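Local coordinates for TRNA threonylcarbamoyladenosine dehydratase (Escherichia coli, PDB 4D79), which catalyses the ATP-dependent dehydration of threonylcarbamoyladenosine at position 37 of tRNAs to its cyclic form and can accept sulfur from the desulfurase CsdA in vitro, at residues R133-A136 with A137-Y141; R182-L185 with K186-F189. All coordinates share one frame; numbering follows the deposited sequence.

In the fold
Contacts 1 and 2 are single-helix contacts, one on helix 132-144 and the other, later in the chain, on helix 176-189, with their centres about 9 Å apart. The two helices pack against each other: one face of the Phe189 ring lies against Ala137 and Ala140, with Ala137 CA 3.5 Å from Phe189 CZ, while Leu185 CD2 comes within 3.5 Å of Ala136 O. Helix 132-144 is the crossover between parallel strands 124-127 and 149-152 of the Rossmann-type ThiF fold. Contact 2 lies farther from the chain centre, about 21 Å against 14 Å; helix 176-189 thus packs, farther out, on the helix that brings Pro134 to the ATP.

Contact 1 of 2, residues R133-A136 with A137-Y141; sequences RPKA and ALIAY
Lys135 and Ile139, one helical turn apart, meet where Lys135 CG lies 4.0 Å from Ile139 CD1, their side chains crossing at a slant. Ile139 also leans on the backbone: its CG1 is 3.3 Å from Lys135 O, the carbonyl that accepts the Ile139 N-H at 2.9 Å from Ile139 N. Setting CG1 beside the backbone N (chi1 -71°) places this branch beside the Lys135 carbonyl. One residue on, Ala140 N donates to Ala136 O at 2.9 Å. Ala140 CB rests against that same oxygen.

These turns belong to helix 132-144, the crossover of a beta-alpha-beta unit between strands 124-127 and 149-152 in the Rossmann-type ThiF fold. Beyond CG the Lys135 chain runs extended until chi4, where it bends (74°), and its buried ammonium makes a salt bridge with Asp127 and hydrogen bonds to the carbonyls of Ile129 and Thr152, tying the helix to both strands. Near the start of the helix, Pro134 touches the bound ATP; its carbonyl takes the Leu138 N-H at 2.9 Å from Leu138 N. Farther out, Leu181 of helix 176-189 packs on Lys135 and Ile139.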
loop_
_atom_site.group_PDB
_atom_site.type_symbol
_atom_site.label_atom_id
_atom_site.label_comp_id
_atom_site.label_asym_id
_atom_site.label_seq_id
_atom_site.Cartn_x
_atom_site.Cartn_y
_atom_site.Cartn_z
ATOM N N ARG B 133 11.410 -23.226 1.707
ATOM C CA ARG B 133 11.028 -24.609 1.418
ATOM C C ARG B 133 9.644 -24.690 0.777
ATOM O O ARG B 133 9.516 -25.201 -0.348
ATOM C CB ARG B 133 11.054 -25.421 2.721
ATOM C CG ARG B 133 12.388 -25.610 3.437
ATOM C CD ARG B 133 12.164 -26.397 4.745
ATOM N NE ARG B 133 13.366 -26.553 5.569
ATOM C CZ ARG B 133 13.795 -25.662 6.466
ATOM N NH1 ARG B 133 13.119 -24.540 6.684
ATOM N NH2 ARG B 133 14.899 -25.898 7.165
ATOM N N PRO B 134 8.580 -24.233 1.429
ATOM C CA PRO B 134 7.257 -24.249 0.787
ATOM C C PRO B 134 7.149 -23.310 -0.412
ATOM O O PRO B 134 6.375 -23.580 -1.339
ATOM C CB PRO B 134 6.337 -23.811 1.929
ATOM C CG PRO B 134 7.244 -22.957 2.821
ATOM C CD PRO B 134 8.547 -23.617 2.768
ATOM N N LYS B 135 7.872 -22.194 -0.396
ATOM C CA LYS B 135 7.861 -21.267 -1.520
ATOM C C LYS B 135 8.322 -21.962 -2.791
ATOM O O LYS B 135 7.683 -21.844 -3.841
ATOM C CB LYS B 135 8.760 -20.069 -1.199
ATOM C CG LYS B 135 8.540 -18.851 -2.057
ATOM C CD LYS B 135 9.309 -17.674 -1.457
ATOM C CE LYS B 135 9.056 -16.389 -2.215
ATOM N NZ LYS B 135 7.702 -15.817 -1.965
ATOM N N ALA B 136 9.443 -22.683 -2.710
ATOM C CA ALA B 136 9.950 -23.428 -3.855
ATOM C C ALA B 136 8.935 -24.466 -4.333
ATOM O O ALA B 136 8.674 -24.570 -5.530
ATOM C CB ALA B 136 11.274 -24.092 -3.488
ATOM N N ALA B 137 8.309 -25.187 -3.406
ATOM C CA ALA B 137 7.327 -26.199 -3.772
ATOM C C ALA B 137 6.120 -25.572 -4.478
ATOM O O ALA B 137 5.609 -26.123 -5.463
ATOM C CB ALA B 137 6.886 -26.946 -2.517
ATOM N N LEU B 138 5.650 -24.416 -3.992
ATOM C CA LEU B 138 4.530 -23.756 -4.646
ATOM C C LEU B 138 4.928 -23.297 -6.044
ATOM O O LEU B 138 4.207 -23.533 -7.019
ATOM C CB LEU B 138 4.036 -22.562 -3.806
ATOM C CG LEU B 138 2.861 -21.750 -4.374
ATOM C CD1 LEU B 138 1.635 -22.643 -4.450
ATOM C CD2 LEU B 138 2.578 -20.520 -3.525
ATOM N N ILE B 139 6.090 -22.651 -6.162
ATOM C CA ILE B 139 6.508 -22.096 -7.448
ATOM C C ILE B 139 6.720 -23.195 -8.473
ATOM O O ILE B 139 6.282 -23.073 -9.624
ATOM C CB ILE B 139 7.766 -21.231 -7.267
ATOM C CG1 ILE B 139 7.374 -19.945 -6.535
ATOM C CG2 ILE B 139 8.450 -20.895 -8.618
ATOM C CD1 ILE B 139 8.548 -19.213 -6.057
ATOM N N ALA B 140 7.423 -24.268 -8.082
ATOM C CA ALA B 140 7.690 -25.366 -9.002
ATOM C C ALA B 140 6.388 -25.983 -9.507
ATOM O O ALA B 140 6.226 -26.208 -10.710
ATOM C CB ALA B 140 8.590 -26.397 -8.319
ATOM N N TYR B 141 5.417 -26.175 -8.613
ATOM C CA TYR B 141 4.137 -26.744 -9.007
ATOM C C TYR B 141 3.372 -25.827 -9.959
ATOM O O TYR B 141 2.866 -26.282 -10.997
ATOM C CB TYR B 141 3.293 -27.062 -7.774
ATOM C CG TYR B 141 2.052 -27.828 -8.170
ATOM C CD1 TYR B 141 2.084 -29.224 -8.305
ATOM C CD2 TYR B 141 0.897 -27.164 -8.492
ATOM C CE1 TYR B 141 0.952 -29.938 -8.714
ATOM C CE2 TYR B 141 -0.244 -27.850 -8.892
ATOM C CZ TYR B 141 -0.191 -29.240 -9.018
ATOM O OH TYR B 141 -1.314 -29.891 -9.410
#

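Contact 2 of 2, residues R182-L185 with K186-F189; sequences RERL and KSDF
Arg184 and Asp188 meet four residues apart on helix 176-189, and the approach is closer through carbon than through charge. Arg184 CD sits 3.3 Å from Asp188 OD2, whereas the salt bridge from Arg184 NH1 to that same oxygen is long, at 3.6 Å. The arginine leaves the helix with CG anti to its backbone N (chi1 -167°), then bends at chi2 and again at chi3, which folds the aliphatic part beside the carboxylate. OD2 lies at the guanidinium edge near its plane, but the two flat groups are turned 50° apart and do not form a coplanar, two-pronged pair.

The tighter part is the backbone and the face turned to helix 132-144. Asp188 N donates to Arg184 O at 2.9 Å, and Ser187 N donates to Glu183 O at 3.1 Å. The last bond of the series, Phe189 N to Leu185 O, is weak, its N-H...O angle only 134°. The Phe189 ring presents its edge to the carbonyls of Arg184 and Leu185, while its own carbonyl accepts a hydrogen bond from Arg144, and Leu185, the buried member, touches Leu169 and Val191.

The outer side is looser. Lys186 extends fully beyond CG, and its NZ stays 6.0 Å from Glu183 OE1, too far for charged atoms to touch. Ser187 OG lies 3.2 Å from Glu183 O and 3.0 Å from Asp188 OD1, and its single proton could serve either acceptor.

With Arg184 and perhaps the serine hydroxyl beside it, the Asp188 carboxylate is probably stabilised as an anion. The long, twisted salt bridge suggests, however, that this surface pairing contributes modestly beside the backbone bonds of the helix.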
loop_
_atom_site.group_PDB
_atom_site.type_symbol
_atom_site.label_atom_id
_atom_site.label_comp_id
_atom_site.label_asym_id
_atom_site.label_seq_id
_atom_site.Cartn_x
_atom_site.Cartn_y
_atom_site.Cartn_z
ATOM N N ARG B 182 15.933 -19.505 -5.790
ATOM C CA ARG B 182 16.517 -20.040 -7.016
ATOM C C ARG B 182 17.359 -21.274 -6.725
ATOM O O ARG B 182 17.296 -22.265 -7.453
ATOM C CB ARG B 182 17.369 -18.973 -7.706
ATOM C CG ARG B 182 16.558 -17.849 -8.312
ATOM C CD ARG B 182 17.428 -16.996 -9.218
ATOM N NE ARG B 182 18.495 -16.341 -8.477
ATOM C CZ ARG B 182 18.444 -15.099 -8.009
ATOM N NH1 ARG B 182 17.373 -14.333 -8.212
ATOM N NH2 ARG B 182 19.472 -14.614 -7.347
ATOM N N GLU B 183 18.133 -21.245 -5.645
ATOM C CA GLU B 183 18.989 -22.386 -5.338
ATOM C C GLU B 183 18.167 -23.618 -4.978
ATOM O O GLU B 183 18.495 -24.735 -5.410
ATOM C CB GLU B 183 19.958 -22.007 -4.210
ATOM C CG GLU B 183 20.925 -20.869 -4.570
ATOM C CD GLU B 183 21.459 -20.963 -5.994
ATOM O OE1 GLU B 183 22.307 -21.845 -6.259
ATOM O OE2 GLU B 183 21.026 -20.158 -6.851
ATOM N N ARG B 184 17.086 -23.445 -4.203
ATOM C CA ARG B 184 16.266 -24.597 -3.836
ATOM C C ARG B 184 15.480 -25.123 -5.029
ATOM O O ARG B 184 15.263 -26.338 -5.157
ATOM C CB ARG B 184 15.308 -24.257 -2.696
ATOM C CG ARG B 184 14.669 -25.493 -2.085
ATOM C CD ARG B 184 15.715 -26.286 -1.302
ATOM N NE ARG B 184 16.066 -25.666 -0.029
ATOM C CZ ARG B 184 15.454 -25.949 1.119
ATOM N NH1 ARG B 184 14.511 -26.881 1.154
ATOM N NH2 ARG B 184 15.819 -25.344 2.244
ATOM N N LEU B 185 15.010 -24.229 -5.893
ATOM C CA LEU B 185 14.302 -24.686 -7.080
ATOM C C LEU B 185 15.177 -25.603 -7.916
ATOM O O LEU B 185 14.704 -26.611 -8.451
ATOM C CB LEU B 185 13.839 -23.500 -7.922
ATOM C CG LEU B 185 12.599 -22.760 -7.427
ATOM C CD1 LEU B 185 12.400 -21.429 -8.150
ATOM C CD2 LEU B 185 11.366 -23.650 -7.588
ATOM N N LYS B 186 16.450 -25.268 -8.038
ATOM C CA LYS B 186 17.352 -26.077 -8.838
ATOM C C LYS B 186 17.615 -27.421 -8.164
ATOM O O LYS B 186 17.387 -28.476 -8.759
ATOM C CB LYS B 186 18.641 -25.296 -9.095
ATOM C CG LYS B 186 19.735 -26.080 -9.827
ATOM C CD LYS B 186 20.919 -25.175 -10.177
ATOM C CE LYS B 186 22.115 -25.959 -10.713
ATOM N NZ LYS B 186 23.195 -25.064 -11.240
ATOM N N SER B 187 18.030 -27.401 -6.896
ATOM C CA SER B 187 18.474 -28.624 -6.235
ATOM C C SER B 187 17.310 -29.569 -5.953
ATOM O O SER B 187 17.457 -30.787 -6.095
ATOM C CB SER B 187 19.233 -28.280 -4.950
ATOM O OG SER B 187 18.389 -27.633 -4.010
ATOM N N ASP B 188 16.148 -29.039 -5.559
ATOM C CA ASP B 188 15.038 -29.879 -5.108
ATOM C C ASP B 188 13.997 -30.185 -6.179
ATOM O O ASP B 188 13.201 -31.110 -5.982
ATOM C CB ASP B 188 14.305 -29.227 -3.926
ATOM C CG ASP B 188 15.077 -29.332 -2.638
ATOM O OD1 ASP B 188 16.313 -29.435 -2.712
ATOM O OD2 ASP B 188 14.454 -29.312 -1.556
ATOM N N PHE B 189 13.938 -29.415 -7.264
ATOM C CA PHE B 189 12.874 -29.547 -8.255
ATOM C C PHE B 189 13.366 -29.543 -9.692
ATOM O O PHE B 189 12.539 -29.609 -10.612
ATOM C CB PHE B 189 11.837 -28.419 -8.074
ATOM C CG PHE B 189 11.132 -28.471 -6.751
ATOM C CD1 PHE B 189 10.020 -29.292 -6.585
ATOM C CD2 PHE B 189 11.598 -27.747 -5.671
ATOM C CE1 PHE B 189 9.385 -29.367 -5.374
ATOM C CE2 PHE B 189 10.963 -27.820 -4.449
ATOM C CZ PHE B 189 9.856 -28.623 -4.302
#